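Local coordinates for protein cellulase (Bacillus sp. BG-CS10, PDB 5E09) that probably hydrolyses internal beta-1,4-glucosidic bonds of cellulose with a family 5 barrel joined to carbohydrate-binding modules, at residues Pro230-Val235 / Gly273-Asp278; Ile284-Lys289 / Trp323-Phe328; Lys291-Leu296 / Asn330-Ser335. One frame throughout, in Å; residues are numbered along the deposited sequence.

Interaction 1 of 3, residues Pro230-Val235 / Gly273-Asp278; sequences PFSVNV and GLLGFD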
ATOM      1  N   PRO A 230     -11.669  -1.006   5.087  1.00 42.21           N
ATOM      2  CA  PRO A 230     -11.783  -0.065   6.212  1.00 28.97           C
ATOM      3  C   PRO A 230     -10.479   0.126   6.998  1.00 39.08           C
ATOM      4  O   PRO A 230     -10.198   1.222   7.488  1.00 35.49           O
ATOM      5  CB  PRO A 230     -12.851  -0.711   7.105  1.00 38.41           C
ATOM      6  CG  PRO A 230     -13.527  -1.725   6.259  1.00 34.88           C
ATOM      7  CD  PRO A 230     -12.516  -2.196   5.283  1.00 40.67           C
ATOM      8  N   PHE A 231      -9.695  -0.938   7.125  1.00 41.89           N
ATOM      9  CA  PHE A 231      -8.398  -0.835   7.775  1.00 30.05           C
ATOM     10  C   PHE A 231      -7.410  -0.068   6.903  1.00 39.17           C
ATOM     11  O   PHE A 231      -6.635   0.750   7.401  1.00 35.33           O
ATOM     12  CB  PHE A 231      -7.834  -2.222   8.101  1.00 32.26           C
ATOM     13  CG  PHE A 231      -6.387  -2.204   8.505  1.00 44.65           C
ATOM     14  CD1 PHE A 231      -6.002  -1.727   9.753  1.00 44.65           C
ATOM     15  CD2 PHE A 231      -5.407  -2.651   7.634  1.00 38.97           C
ATOM     16  CE1 PHE A 231      -4.668  -1.702  10.117  1.00 34.63           C
ATOM     17  CE2 PHE A 231      -4.073  -2.633   7.997  1.00 31.74           C
ATOM     18  CZ  PHE A 231      -3.704  -2.156   9.236  1.00 38.36           C
ATOM     19  N   SER A 232      -7.448  -0.323   5.598  1.00 26.66           N
ATOM     20  CA  SER A 232      -6.450   0.237   4.703  1.00 37.21           C
ATOM     21  C   SER A 232      -6.548   1.758   4.593  1.00 33.76           C
ATOM     22  O   SER A 232      -5.554   2.413   4.303  1.00 36.75           O
ATOM     23  CB  SER A 232      -6.561  -0.396   3.313  1.00 34.58           C
ATOM     24  OG  SER A 232      -7.777  -0.038   2.689  1.00 51.66           O
ATOM     25  N   VAL A 233      -7.735   2.321   4.815  1.00 33.48           N
ATOM     26  CA  VAL A 233      -7.893   3.775   4.785  1.00 33.91           C
ATOM     27  C   VAL A 233      -8.216   4.346   6.164  1.00 36.77           C
ATOM     28  O   VAL A 233      -8.425   5.550   6.299  1.00 46.12           O
ATOM     29  CB  VAL A 233      -9.006   4.225   3.797  1.00 45.15           C
ATOM     30  CG1 VAL A 233      -8.713   3.729   2.384  1.00 34.61           C
ATOM     31  CG2 VAL A 233     -10.377   3.758   4.277  1.00 27.50           C
ATOM     32  N   ASN A 234      -8.257   3.478   7.174  1.00 31.92           N
ATOM     33  CA  ASN A 234      -8.523   3.876   8.559  1.00 39.70           C
ATOM     34  C   ASN A 234      -9.861   4.596   8.693  1.00 43.07           C
ATOM     35  O   ASN A 234      -9.912   5.812   8.892  1.00 37.02           O
ATOM     36  CB  ASN A 234      -7.395   4.762   9.110  1.00 30.73           C
ATOM     37  CG  ASN A 234      -7.482   4.960  10.634  1.00 39.89           C
ATOM     38  OD1 ASN A 234      -8.505   4.676  11.259  1.00 37.22           O
ATOM     39  ND2 ASN A 234      -6.412   5.473  11.223  1.00 35.81           N
ATOM     40  N   VAL A 235     -10.937   3.823   8.592  1.00 39.16           N
ATOM     41  CA  VAL A 235     -12.289   4.341   8.738  1.00 38.96           C
ATOM     42  C   VAL A 235     -13.133   3.285   9.447  1.00 37.37           C
ATOM     43  O   VAL A 235     -12.731   2.119   9.517  1.00 45.65           O
ATOM     44  CB  VAL A 235     -12.906   4.696   7.363  1.00 45.44           C
ATOM     45  CG1 VAL A 235     -13.258   3.426   6.591  1.00 31.44           C
ATOM     46  CG2 VAL A 235     -14.122   5.606   7.526  1.00 38.97           C
ATOM     47  N   GLY A 273       0.068  -2.782  -1.240  1.00 38.92           N
ATOM     48  CA  GLY A 273       0.343  -1.673  -0.351  1.00 30.11           C
ATOM     49  C   GLY A 273      -0.886  -1.506   0.518  1.00 40.78           C
ATOM     50  O   GLY A 273      -1.668  -2.440   0.682  1.00 37.22           O
ATOM     51  N   LEU A 274      -1.059  -0.323   1.085  1.00 35.18           N
ATOM     52  CA  LEU A 274      -2.303   0.002   1.765  1.00 46.26           C
ATOM     53  C   LEU A 274      -2.889   1.241   1.100  1.00 36.45           C
ATOM     54  O   LEU A 274      -2.170   2.198   0.829  1.00 41.71           O
ATOM     55  CB  LEU A 274      -2.074   0.226   3.263  1.00 35.40           C
ATOM     56  CG  LEU A 274      -1.779  -1.029   4.088  1.00 40.63           C
ATOM     57  CD1 LEU A 274      -1.281  -0.649   5.471  1.00 30.93           C
ATOM     58  CD2 LEU A 274      -3.026  -1.905   4.191  1.00 34.05           C
ATOM     59  N   LEU A 275      -4.188   1.201   0.820  1.00 43.92           N
ATOM     60  CA  LEU A 275      -4.866   2.270   0.094  1.00 42.24           C
ATOM     61  C   LEU A 275      -4.625   3.638   0.725  1.00 52.07           C
ATOM     62  O   LEU A 275      -4.344   4.617   0.024  1.00 44.68           O
ATOM     63  CB  LEU A 275      -6.365   1.986   0.032  1.00 45.24           C
ATOM     64  CG  LEU A 275      -7.086   2.455  -1.227  1.00 53.87           C
ATOM     65  CD1 LEU A 275      -6.540   1.703  -2.425  1.00 40.77           C
ATOM     66  CD2 LEU A 275      -8.586   2.251  -1.092  1.00 48.31           C
ATOM     67  N   GLY A 276      -4.713   3.690   2.053  1.00 44.01           N
ATOM     68  CA  GLY A 276      -4.505   4.921   2.795  1.00 38.00           C
ATOM     69  C   GLY A 276      -3.196   5.634   2.499  1.00 44.31           C
ATOM     70  O   GLY A 276      -3.096   6.849   2.690  1.00 41.41           O
ATOM     71  N   PHE A 277      -2.197   4.890   2.025  1.00 35.58           N
ATOM     72  CA  PHE A 277      -0.906   5.479   1.671  1.00 38.03           C
ATOM     73  C   PHE A 277      -1.039   6.562   0.599  1.00 43.01           C
ATOM     74  O   PHE A 277      -0.164   7.420   0.472  1.00 46.70           O
ATOM     75  CB  PHE A 277       0.074   4.404   1.189  1.00 40.79           C
ATOM     76  CG  PHE A 277       0.620   3.534   2.290  1.00 44.07           C
ATOM     77  CD1 PHE A 277       0.304   3.781   3.618  1.00 35.06           C
ATOM     78  CD2 PHE A 277       1.455   2.469   1.993  1.00 38.60           C
ATOM     79  CE1 PHE A 277       0.807   2.980   4.628  1.00 43.14           C
ATOM     80  CE2 PHE A 277       1.962   1.663   3.001  1.00 46.54           C
ATOM     81  CZ  PHE A 277       1.637   1.921   4.321  1.00 35.75           C
ATOM     82  N   ASP A 278      -2.120   6.526  -0.176  1.00 39.24           N
ATOM     83  CA  ASP A 278      -2.353   7.573  -1.170  1.00 52.91           C
ATOM     84  C   ASP A 278      -2.522   8.931  -0.483  1.00 50.18           C
ATOM     85  O   ASP A 278      -2.036   9.954  -0.965  1.00 49.69           O
ATOM     86  CB  ASP A 278      -3.568   7.238  -2.032  1.00 52.04           C
ATOM     87  CG  ASP A 278      -3.262   6.164  -3.063  1.00 70.51           C
ATOM     88  OD1 ASP A 278      -2.069   5.979  -3.392  1.00 56.75           O
ATOM     89  OD2 ASP A 278      -4.210   5.503  -3.541  1.00 70.91           O
TER

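Interaction 2 of 3, residues Ile284-Lys289 / Trp323-Phe328; sequences IQQGEK and WYDQEF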
ATOM      1  N   ILE A 284      -1.809   4.946   8.767  1.00 37.49           N
ATOM      2  CA  ILE A 284      -1.833   3.652   9.429  1.00 33.53           C
ATOM      3  C   ILE A 284      -0.809   3.663  10.554  1.00 32.00           C
ATOM      4  O   ILE A 284       0.363   3.942  10.313  1.00 41.54           O
ATOM      5  CB  ILE A 284      -1.513   2.500   8.439  1.00 52.16           C
ATOM      6  CG1 ILE A 284      -2.303   2.670   7.139  1.00 38.54           C
ATOM      7  CG2 ILE A 284      -1.768   1.128   9.079  1.00 30.06           C
ATOM      8  CD1 ILE A 284      -3.793   2.721   7.337  1.00 44.18           C
ATOM      9  N   GLN A 285      -1.245   3.377  11.779  1.00 34.28           N
ATOM     10  CA  GLN A 285      -0.332   3.368  12.920  1.00 34.06           C
ATOM     11  C   GLN A 285       0.798   2.367  12.663  1.00 39.65           C
ATOM     12  O   GLN A 285       0.560   1.270  12.152  1.00 33.70           O
ATOM     13  CB  GLN A 285      -1.082   3.032  14.212  1.00 34.68           C
ATOM     14  CG  GLN A 285      -0.382   3.495  15.487  1.00 32.09           C
ATOM     15  CD  GLN A 285       0.645   2.493  16.006  1.00 40.97           C
ATOM     16  OE1 GLN A 285       0.575   1.296  15.712  1.00 35.48           O
ATOM     17  NE2 GLN A 285       1.611   2.988  16.776  1.00 29.58           N
ATOM     18  N   GLN A 286       2.021   2.763  13.008  1.00 35.16           N
ATOM     19  CA  GLN A 286       3.233   2.055  12.586  1.00 37.46           C
ATOM     20  C   GLN A 286       3.253   0.550  12.901  1.00 33.13           C
ATOM     21  O   GLN A 286       3.523  -0.276  12.018  1.00 40.26           O
ATOM     22  CB  GLN A 286       4.459   2.729  13.215  1.00 31.36           C
ATOM     23  CG  GLN A 286       5.798   2.215  12.705  1.00 39.82           C
ATOM     24  CD  GLN A 286       6.083   2.589  11.250  1.00 54.09           C
ATOM     25  OE1 GLN A 286       5.232   3.151  10.549  1.00 48.93           O
ATOM     26  NE2 GLN A 286       7.297   2.286  10.797  1.00 34.84           N
ATOM     27  N   GLY A 287       2.963   0.191  14.147  1.00 34.67           N
ATOM     28  CA  GLY A 287       2.971  -1.206  14.547  1.00 39.29           C
ATOM     29  C   GLY A 287       1.958  -2.037  13.781  1.00 37.28           C
ATOM     30  O   GLY A 287       2.228  -3.176  13.375  1.00 38.75           O
ATOM     31  N   GLU A 288       0.784  -1.452  13.577  1.00 40.85           N
ATOM     32  CA  GLU A 288      -0.293  -2.123  12.859  1.00 40.61           C
ATOM     33  C   GLU A 288       0.064  -2.296  11.380  1.00 40.04           C
ATOM     34  O   GLU A 288      -0.218  -3.340  10.779  1.00 36.74           O
ATOM     35  CB  GLU A 288      -1.597  -1.341  13.026  1.00 41.63           C
ATOM     36  CG  GLU A 288      -2.018  -1.166  14.482  1.00 31.23           C
ATOM     37  CD  GLU A 288      -2.166  -2.495  15.220  1.00 46.79           C
ATOM     38  OE1 GLU A 288      -2.908  -3.376  14.738  1.00 54.06           O
ATOM     39  OE2 GLU A 288      -1.537  -2.663  16.286  1.00 53.63           O
ATOM     40  N   LYS A 289       0.704  -1.278  10.807  1.00 29.28           N
ATOM     41  CA  LYS A 289       1.206  -1.350   9.436  1.00 37.00           C
ATOM     42  C   LYS A 289       2.194  -2.514   9.272  1.00 39.32           C
ATOM     43  O   LYS A 289       2.038  -3.375   8.384  1.00 38.93           O
ATOM     44  CB  LYS A 289       1.873  -0.026   9.044  1.00 28.08           C
ATOM     45  CG  LYS A 289       2.597  -0.059   7.705  1.00 40.42           C
ATOM     46  CD  LYS A 289       3.703   0.988   7.635  1.00 36.89           C
ATOM     47  CE  LYS A 289       3.173   2.372   7.973  1.00 58.86           C
ATOM     48  NZ  LYS A 289       4.276   3.364   8.042  1.00 59.78           N
ATOM     49  N   TRP A 323      15.535   4.373   2.096  1.00 47.04           N
ATOM     50  CA  TRP A 323      14.126   4.293   2.492  1.00 37.87           C
ATOM     51  C   TRP A 323      13.723   5.377   3.496  1.00 38.72           C
ATOM     52  O   TRP A 323      14.417   5.606   4.487  1.00 55.27           O
ATOM     53  CB  TRP A 323      13.825   2.908   3.080  1.00 36.99           C
ATOM     54  CG  TRP A 323      14.237   1.782   2.176  1.00 49.96           C
ATOM     55  CD1 TRP A 323      15.362   1.016   2.281  1.00 50.57           C
ATOM     56  CD2 TRP A 323      13.538   1.305   1.021  1.00 48.12           C
ATOM     57  NE1 TRP A 323      15.404   0.087   1.267  1.00 47.84           N
ATOM     58  CE2 TRP A 323      14.291   0.245   0.473  1.00 52.52           C
ATOM     59  CE3 TRP A 323      12.340   1.668   0.390  1.00 38.56           C
ATOM     60  CZ2 TRP A 323      13.900  -0.452  -0.667  1.00 41.35           C
ATOM     61  CZ3 TRP A 323      11.949   0.974  -0.745  1.00 45.78           C
ATOM     62  CH2 TRP A 323      12.727  -0.073  -1.261  1.00 43.86           C
ATOM     63  N   TYR A 324      12.596   6.038   3.238  1.00 42.87           N
ATOM     64  CA  TYR A 324      12.009   6.977   4.198  1.00 44.60           C
ATOM     65  C   TYR A 324      11.771   6.324   5.558  1.00 38.46           C
ATOM     66  O   TYR A 324      12.014   6.926   6.597  1.00 44.61           O
ATOM     67  CB  TYR A 324      10.683   7.531   3.680  1.00 41.77           C
ATOM     68  CG  TYR A 324      10.792   8.598   2.618  1.00 44.56           C
ATOM     69  CD1 TYR A 324      11.182   9.895   2.940  1.00 45.13           C
ATOM     70  CD2 TYR A 324      10.467   8.320   1.296  1.00 42.35           C
ATOM     71  CE1 TYR A 324      11.263  10.882   1.967  1.00 44.03           C
ATOM     72  CE2 TYR A 324      10.545   9.298   0.318  1.00 45.12           C
ATOM     73  CZ  TYR A 324      10.943  10.575   0.657  1.00 49.38           C
ATOM     74  OH  TYR A 324      11.022  11.541  -0.322  1.00 55.27           O
ATOM     75  N   ASP A 325      11.288   5.088   5.534  1.00 40.45           N
ATOM     76  CA  ASP A 325      10.960   4.349   6.747  1.00 41.62           C
ATOM     77  C   ASP A 325      11.737   3.032   6.770  1.00 42.05           C
ATOM     78  O   ASP A 325      11.275   2.017   6.245  1.00 43.53           O
ATOM     79  CB  ASP A 325       9.446   4.106   6.821  1.00 42.34           C
ATOM     80  CG  ASP A 325       9.006   3.440   8.121  1.00 49.57           C
ATOM     81  OD1 ASP A 325       9.812   2.727   8.755  1.00 45.71           O
ATOM     82  OD2 ASP A 325       7.828   3.621   8.502  1.00 45.93           O
ATOM     83  N   GLN A 326      12.909   3.059   7.401  1.00 45.31           N
ATOM     84  CA  GLN A 326      13.818   1.918   7.414  1.00 40.09           C
ATOM     85  C   GLN A 326      13.237   0.715   8.142  1.00 38.78           C
ATOM     86  O   GLN A 326      13.478  -0.430   7.759  1.00 45.06           O
ATOM     87  CB  GLN A 326      15.149   2.314   8.057  1.00 43.08           C
ATOM     88  CG  GLN A 326      16.231   1.263   7.926  1.00 39.82           C
ATOM     89  CD  GLN A 326      16.702   1.088   6.492  1.00 53.72           C
ATOM     90  OE1 GLN A 326      16.913   2.066   5.768  1.00 45.24           O
ATOM     91  NE2 GLN A 326      16.867  -0.166   6.074  1.00 41.72           N
ATOM     92  N   GLU A 327      12.488   0.983   9.206  1.00 39.12           N
ATOM     93  CA  GLU A 327      11.825  -0.059   9.985  1.00 41.92           C
ATOM     94  C   GLU A 327      10.881  -0.871   9.091  1.00 42.06           C
ATOM     95  O   GLU A 327      10.884  -2.111   9.104  1.00 43.79           O
ATOM     96  CB  GLU A 327      11.067   0.584  11.155  1.00 47.49           C
ATOM     97  CG  GLU A 327      10.441  -0.373  12.156  1.00 41.99           C
ATOM     98  CD  GLU A 327       9.802   0.366  13.326  1.00 49.40           C
ATOM     99  OE1 GLU A 327       9.936  -0.100  14.473  1.00 67.82           O
ATOM    100  OE2 GLU A 327       9.170   1.419  13.099  1.00 52.48           O
ATOM    101  N   PHE A 328      10.094  -0.140   8.305  1.00 39.38           N
ATOM    102  CA  PHE A 328       9.164  -0.696   7.323  1.00 46.59           C
ATOM    103  C   PHE A 328       9.863  -1.639   6.338  1.00 41.68           C
ATOM    104  O   PHE A 328       9.495  -2.822   6.212  1.00 44.10           O
ATOM    105  CB  PHE A 328       8.471   0.467   6.587  1.00 51.75           C
ATOM    106  CG  PHE A 328       7.554   0.050   5.471  1.00 42.33           C
ATOM    107  CD1 PHE A 328       6.651  -0.986   5.634  1.00 45.96           C
ATOM    108  CD2 PHE A 328       7.574   0.727   4.266  1.00 42.22           C
ATOM    109  CE1 PHE A 328       5.802  -1.354   4.608  1.00 43.92           C
ATOM    110  CE2 PHE A 328       6.727   0.363   3.232  1.00 48.23           C
ATOM    111  CZ  PHE A 328       5.839  -0.679   3.407  1.00 42.60           C
TER

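Interaction 3 of 3, residues Lys291-Leu296 / Asn330-Ser335; sequences KFFEFL and NMLKAS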
ATOM      1  N   LYS A 291       2.633  -5.141  11.210  1.00 34.02           N
ATOM      2  CA  LYS A 291       1.954  -6.423  11.382  1.00 39.78           C
ATOM      3  C   LYS A 291       1.177  -6.836  10.121  1.00 42.91           C
ATOM      4  O   LYS A 291       1.180  -8.018   9.726  1.00 41.30           O
ATOM      5  CB  LYS A 291       1.031  -6.374  12.602  1.00 43.11           C
ATOM      6  CG  LYS A 291       1.791  -6.429  13.933  1.00 48.94           C
ATOM      7  CD  LYS A 291       0.853  -6.545  15.136  1.00 42.33           C
ATOM      8  CE  LYS A 291       0.162  -5.229  15.428  1.00 38.20           C
ATOM      9  NZ  LYS A 291      -0.611  -5.276  16.704  1.00 43.81           N
ATOM     10  N   PHE A 292       0.538  -5.859   9.476  1.00 45.52           N
ATOM     11  CA  PHE A 292      -0.181  -6.129   8.237  1.00 40.06           C
ATOM     12  C   PHE A 292       0.760  -6.705   7.186  1.00 40.63           C
ATOM     13  O   PHE A 292       0.504  -7.778   6.632  1.00 36.84           O
ATOM     14  CB  PHE A 292      -0.857  -4.867   7.690  1.00 38.50           C
ATOM     15  CG  PHE A 292      -1.445  -5.051   6.314  1.00 37.27           C
ATOM     16  CD1 PHE A 292      -2.722  -5.570   6.155  1.00 43.54           C
ATOM     17  CD2 PHE A 292      -0.717  -4.723   5.181  1.00 31.22           C
ATOM     18  CE1 PHE A 292      -3.267  -5.753   4.887  1.00 34.63           C
ATOM     19  CE2 PHE A 292      -1.251  -4.908   3.916  1.00 37.96           C
ATOM     20  CZ  PHE A 292      -2.529  -5.426   3.770  1.00 32.79           C
ATOM     21  N   PHE A 293       1.847  -5.993   6.903  1.00 40.13           N
ATOM     22  CA  PHE A 293       2.746  -6.451   5.843  1.00 43.13           C
ATOM     23  C   PHE A 293       3.430  -7.782   6.173  1.00 42.65           C
ATOM     24  O   PHE A 293       3.631  -8.616   5.282  1.00 45.02           O
ATOM     25  CB  PHE A 293       3.777  -5.368   5.522  1.00 31.77           C
ATOM     26  CG  PHE A 293       3.222  -4.257   4.671  1.00 38.75           C
ATOM     27  CD1 PHE A 293       3.155  -4.393   3.292  1.00 34.21           C
ATOM     28  CD2 PHE A 293       2.738  -3.093   5.250  1.00 42.73           C
ATOM     29  CE1 PHE A 293       2.628  -3.381   2.493  1.00 35.32           C
ATOM     30  CE2 PHE A 293       2.210  -2.070   4.459  1.00 43.90           C
ATOM     31  CZ  PHE A 293       2.156  -2.219   3.077  1.00 35.51           C
ATOM     32  N   GLU A 294       3.757  -7.999   7.447  1.00 44.50           N
ATOM     33  CA  GLU A 294       4.353  -9.271   7.869  1.00 48.74           C
ATOM     34  C   GLU A 294       3.397 -10.441   7.594  1.00 40.01           C
ATOM     35  O   GLU A 294       3.773 -11.460   6.986  1.00 39.82           O
ATOM     36  CB  GLU A 294       4.722  -9.218   9.358  1.00 47.62           C
ATOM     37  CG  GLU A 294       5.621 -10.357   9.847  1.00 43.02           C
ATOM     38  CD  GLU A 294       4.847 -11.599  10.243  1.00 49.24           C
ATOM     39  OE1 GLU A 294       3.672 -11.469  10.661  1.00 40.43           O
ATOM     40  OE2 GLU A 294       5.416 -12.709  10.130  1.00 46.47           O
ATOM     41  N   PHE A 295       2.157 -10.281   8.044  1.00 39.46           N
ATOM     42  CA  PHE A 295       1.124 -11.286   7.815  1.00 44.26           C
ATOM     43  C   PHE A 295       0.916 -11.564   6.316  1.00 37.51           C
ATOM     44  O   PHE A 295       0.990 -12.717   5.848  1.00 41.75           O
ATOM     45  CB  PHE A 295      -0.175 -10.816   8.467  1.00 35.72           C
ATOM     46  CG  PHE A 295      -1.238 -11.864   8.538  1.00 41.98           C
ATOM     47  CD1 PHE A 295      -1.275 -12.762   9.591  1.00 44.17           C
ATOM     48  CD2 PHE A 295      -2.220 -11.936   7.566  1.00 35.27           C
ATOM     49  CE1 PHE A 295      -2.270 -13.727   9.665  1.00 52.94           C
ATOM     50  CE2 PHE A 295      -3.215 -12.892   7.634  1.00 45.60           C
ATOM     51  CZ  PHE A 295      -3.243 -13.789   8.683  1.00 44.10           C
ATOM     52  N   LEU A 296       0.676 -10.490   5.568  1.00 42.16           N
ATOM     53  CA  LEU A 296       0.449 -10.577   4.128  1.00 42.82           C
ATOM     54  C   LEU A 296       1.558 -11.334   3.400  1.00 41.21           C
ATOM     55  O   LEU A 296       1.288 -12.276   2.642  1.00 38.20           O
ATOM     56  CB  LEU A 296       0.313  -9.177   3.523  1.00 36.52           C
ATOM     57  CG  LEU A 296       0.174  -9.127   1.997  1.00 42.53           C
ATOM     58  CD1 LEU A 296      -1.052  -9.909   1.539  1.00 32.67           C
ATOM     59  CD2 LEU A 296       0.119  -7.690   1.488  1.00 37.30           C
ATOM     60  N   ASN A 330      12.807  -2.954   6.530  1.00 38.38           N
ATOM     61  CA  ASN A 330      13.411  -4.071   7.240  1.00 46.27           C
ATOM     62  C   ASN A 330      12.375  -5.160   7.470  1.00 39.66           C
ATOM     63  O   ASN A 330      12.682  -6.347   7.362  1.00 45.56           O
ATOM     64  CB  ASN A 330      14.019  -3.627   8.574  1.00 37.96           C
ATOM     65  CG  ASN A 330      15.343  -2.900   8.401  1.00 48.76           C
ATOM     66  OD1 ASN A 330      15.826  -2.713   7.281  1.00 51.32           O
ATOM     67  ND2 ASN A 330      15.930  -2.479   9.512  1.00 45.56           N
HETATM   68  N   MSE A 331      11.145  -4.759   7.782  1.00 41.49           N
HETATM   69  CA  MSE A 331      10.082  -5.742   7.979  1.00 37.04           C
HETATM   70  C   MSE A 331       9.758  -6.478   6.673  1.00 41.59           C
HETATM   71  O   MSE A 331       9.550  -7.698   6.678  1.00 33.63           O
HETATM   72  CB  MSE A 331       8.821  -5.081   8.547  1.00 39.86           C
HETATM   73  CG  MSE A 331       7.683  -6.066   8.800  1.00 58.35           C
HETATM   74 SE   MSE A 331       8.212  -7.582   9.935  0.73 50.72          SE
HETATM   75  CE  MSE A 331       7.430  -6.978  11.618  1.00 47.69           C
ATOM     76  N   LEU A 332       9.722  -5.746   5.560  1.00 42.52           N
ATOM     77  CA  LEU A 332       9.515  -6.389   4.257  1.00 44.64           C
ATOM     78  C   LEU A 332      10.627  -7.399   3.949  1.00 45.40           C
ATOM     79  O   LEU A 332      10.367  -8.560   3.603  1.00 40.19           O
ATOM     80  CB  LEU A 332       9.448  -5.346   3.136  1.00 38.68           C
ATOM     81  CG  LEU A 332       8.400  -4.234   3.200  1.00 44.95           C
ATOM     82  CD1 LEU A 332       8.526  -3.350   1.968  1.00 40.03           C
ATOM     83  CD2 LEU A 332       6.978  -4.791   3.335  1.00 32.47           C
ATOM     84  N   LYS A 333      11.866  -6.931   4.079  1.00 45.13           N
ATOM     85  CA  LYS A 333      13.064  -7.717   3.802  1.00 42.24           C
ATOM     86  C   LYS A 333      13.081  -8.992   4.626  1.00 43.79           C
ATOM     87  O   LYS A 333      13.336 -10.080   4.104  1.00 46.93           O
ATOM     88  CB  LYS A 333      14.311  -6.880   4.090  1.00 47.21           C
ATOM     89  CG  LYS A 333      15.596  -7.405   3.476  1.00 53.15           C
ATOM     90  CD  LYS A 333      16.710  -6.377   3.640  1.00 63.41           C
ATOM     91  CE  LYS A 333      17.887  -6.664   2.723  1.00 84.51           C
ATOM     92  NZ  LYS A 333      18.748  -5.457   2.541  1.00 80.56           N
ATOM     93  N   ALA A 334      12.796  -8.850   5.917  1.00 37.54           N
ATOM     94  CA  ALA A 334      12.699 -10.000   6.809  1.00 40.25           C
ATOM     95  C   ALA A 334      11.604 -10.954   6.342  1.00 42.09           C
ATOM     96  O   ALA A 334      11.785 -12.176   6.338  1.00 47.11           O
ATOM     97  CB  ALA A 334      12.433  -9.545   8.241  1.00 32.98           C
ATOM     98  N   SER A 335      10.468 -10.393   5.940  1.00 38.53           N
ATOM     99  CA  SER A 335       9.331 -11.210   5.535  1.00 36.84           C
ATOM    100  C   SER A 335       9.591 -11.994   4.246  1.00 35.06           C
ATOM    101  O   SER A 335       8.960 -13.027   4.020  1.00 37.86           O
ATOM    102  CB  SER A 335       8.085 -10.338   5.382  1.00 42.52           C
ATOM    103  OG  SER A 335       7.800  -9.666   6.599  1.00 48.24           O
TER

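Interaction 1 of 3, residues Pro230-Val235 / Gly273-Asp278
Leu274 opens the contact with one methyl, which touches two residues of the short helix 229-232. Its CD2 lies 3.9 Å from Ser232 CB and 4.0 Å from CE2 of Phe231, whose side chain it crosses obliquely. Phe231 has CG anti to its backbone N (chi1 168°), and the ring beyond it brings CE2 to the leucine methyl. Leu274 CB meanwhile sits over the centre of the Phe277 ring. Leu275 comes next and lies alongside Val233, the two side chains pointing the same way: Leu275 CB is 3.8 Å from Val233 CG1, and Leu275 CD2 approaches the same methyl. Leu275 CB also packs 3.6 Å from Ser232 OG, a hydroxyl hydrogen-bonded to the carbonyl of Trp229 one turn back. At Gly276 the contact turns polar. Its N donates to Ser232 O over 2.7 Å, a short but bent bond with an N-H...O angle of 136°, and the donor stands above the carbonyl plane. A beta carbon on Gly276 would point at Ser232 O and clash with it, so the close approach of the two backbones, 4.1 Å between the CA atoms of Gly276 and Val233, depends on the missing side chain. Past Val233 the helix is closed by a Schellman motif at Asn234. The contact thus ties together the loops that follow the sixth and seventh barrel strands, at the end of the barrel where family 5 enzymes carry their active site; a single buried backbone bond satisfies two main-chain groups, with apolar packing of leucine, valine and phenylalanine beside it.

Interaction 2 of 3, residues Ile284-Lys289 / Trp323-Phe328
Gln286 and Asp325 each hold CG anti to the backbone N, and a bend at chi2 of Gln286 (69°) then places its CD so that amide and carboxylate meet tip to tip, their planes nearly coplanar. Gln286 NE2 donates to the syn lone pair of Asp325 OD2 at 2.7 Å. The same nitrogen donates to Glu327 OE2 at 3.1 Å, on the anti side of that oxygen and with a fairly straight N-H...O angle of 160°. Both acceptors lie close to the amide plane, which holds the amide against rotation. Gln286 OE1 in turn accepts from Lys289 NZ at 2.7 Å, and the ammonium forms a longer salt bridge, 3.6 Å, with Asp325 OD2. These groups join the first turns of helices 286-302 and 326-337, which follow the seventh and eighth strands of the (beta/alpha)8 barrel. Asp325 is the N-cap of the second helix: its OD1 takes the N-H of Phe328 at 2.9 Å from above the carboxylate plane, while OD2 serves the neighbouring helix. An alanine in place of Gln286 would probably leave Asp325 OD2 and Glu327 OE2 without their shared amide donor, and Lys289 NZ without its closest acceptor here. Next to the polar groups, Lys289 crosses Phe328 at about a right angle, its CD 4.1 Å from Phe328 CD1.

Interaction 3 of 3, residues Lys291-Leu296 / Asn330-Ser335
Phe293 and Leu332 lie side by side and point the same way, each with CG anti to its carbonyl carbon. A single methyl makes the contact: Leu332 CD2 rests 3.8 Å from Phe293 CD1 and 3.9 Å from Phe293 CB, meeting the ring obliquely where it joins the chain. Glu294 and Met331, a selenomethionine, cross at a slant instead. The selenium lies 3.8 Å from Glu294 CG and almost as close to its CB, so the glutamate offers its aliphatic part to the neighbouring helix. A bend at chi2 (-86°) swings Glu294 CD aside, and the carboxylate leads away from Met331 to form a salt bridge with Arg339 and a hydrogen bond with Ser340 N. Ser335 packs against Glu294, with OG 3.7 Å from Glu294 CA. No hydrogen bond crosses the interface; the hydroxyl instead donates to Met331 O of its own helix at 2.6 Å, and that carbonyl also accepts from Ser335 N, the two donors arriving from opposite faces of its plane. The helix axes run nearly parallel, 9.3 Å apart at closest approach and crossing at -16°. Helices 286-302 and 326-337 are adjacent members of the helical layer outside the barrel. On the former, Phe292 and Leu296 reach the preceding helix 243-261 at Ile249 and Phe253, while Met331 on the latter touches Thr342 of strand 342-343.

In the fold
Interactions 2 and 3 hold the same two elements, helices 286-302 and 326-337: the first ties their starting turns with a charged and amide network that is only partly buried, the second packs their buried bodies with no bond across. Phe328 and Phe293 meet edge-to-face and join the two levels. Interaction 1 is also buried but links barrel loops rather than helix flanks, and pairs apolar packing with one backbone bond. It is continuous with the others: Leu274 rests on Phe292 and Phe293, Ile284 reaches the carbonyls of Phe231 and Ser232, and Phe277 touches both Lys289 and Phe293. Side-chain hydrogen bonds across the contact thus occur at the helix starts alone, while apolar packing connects all three.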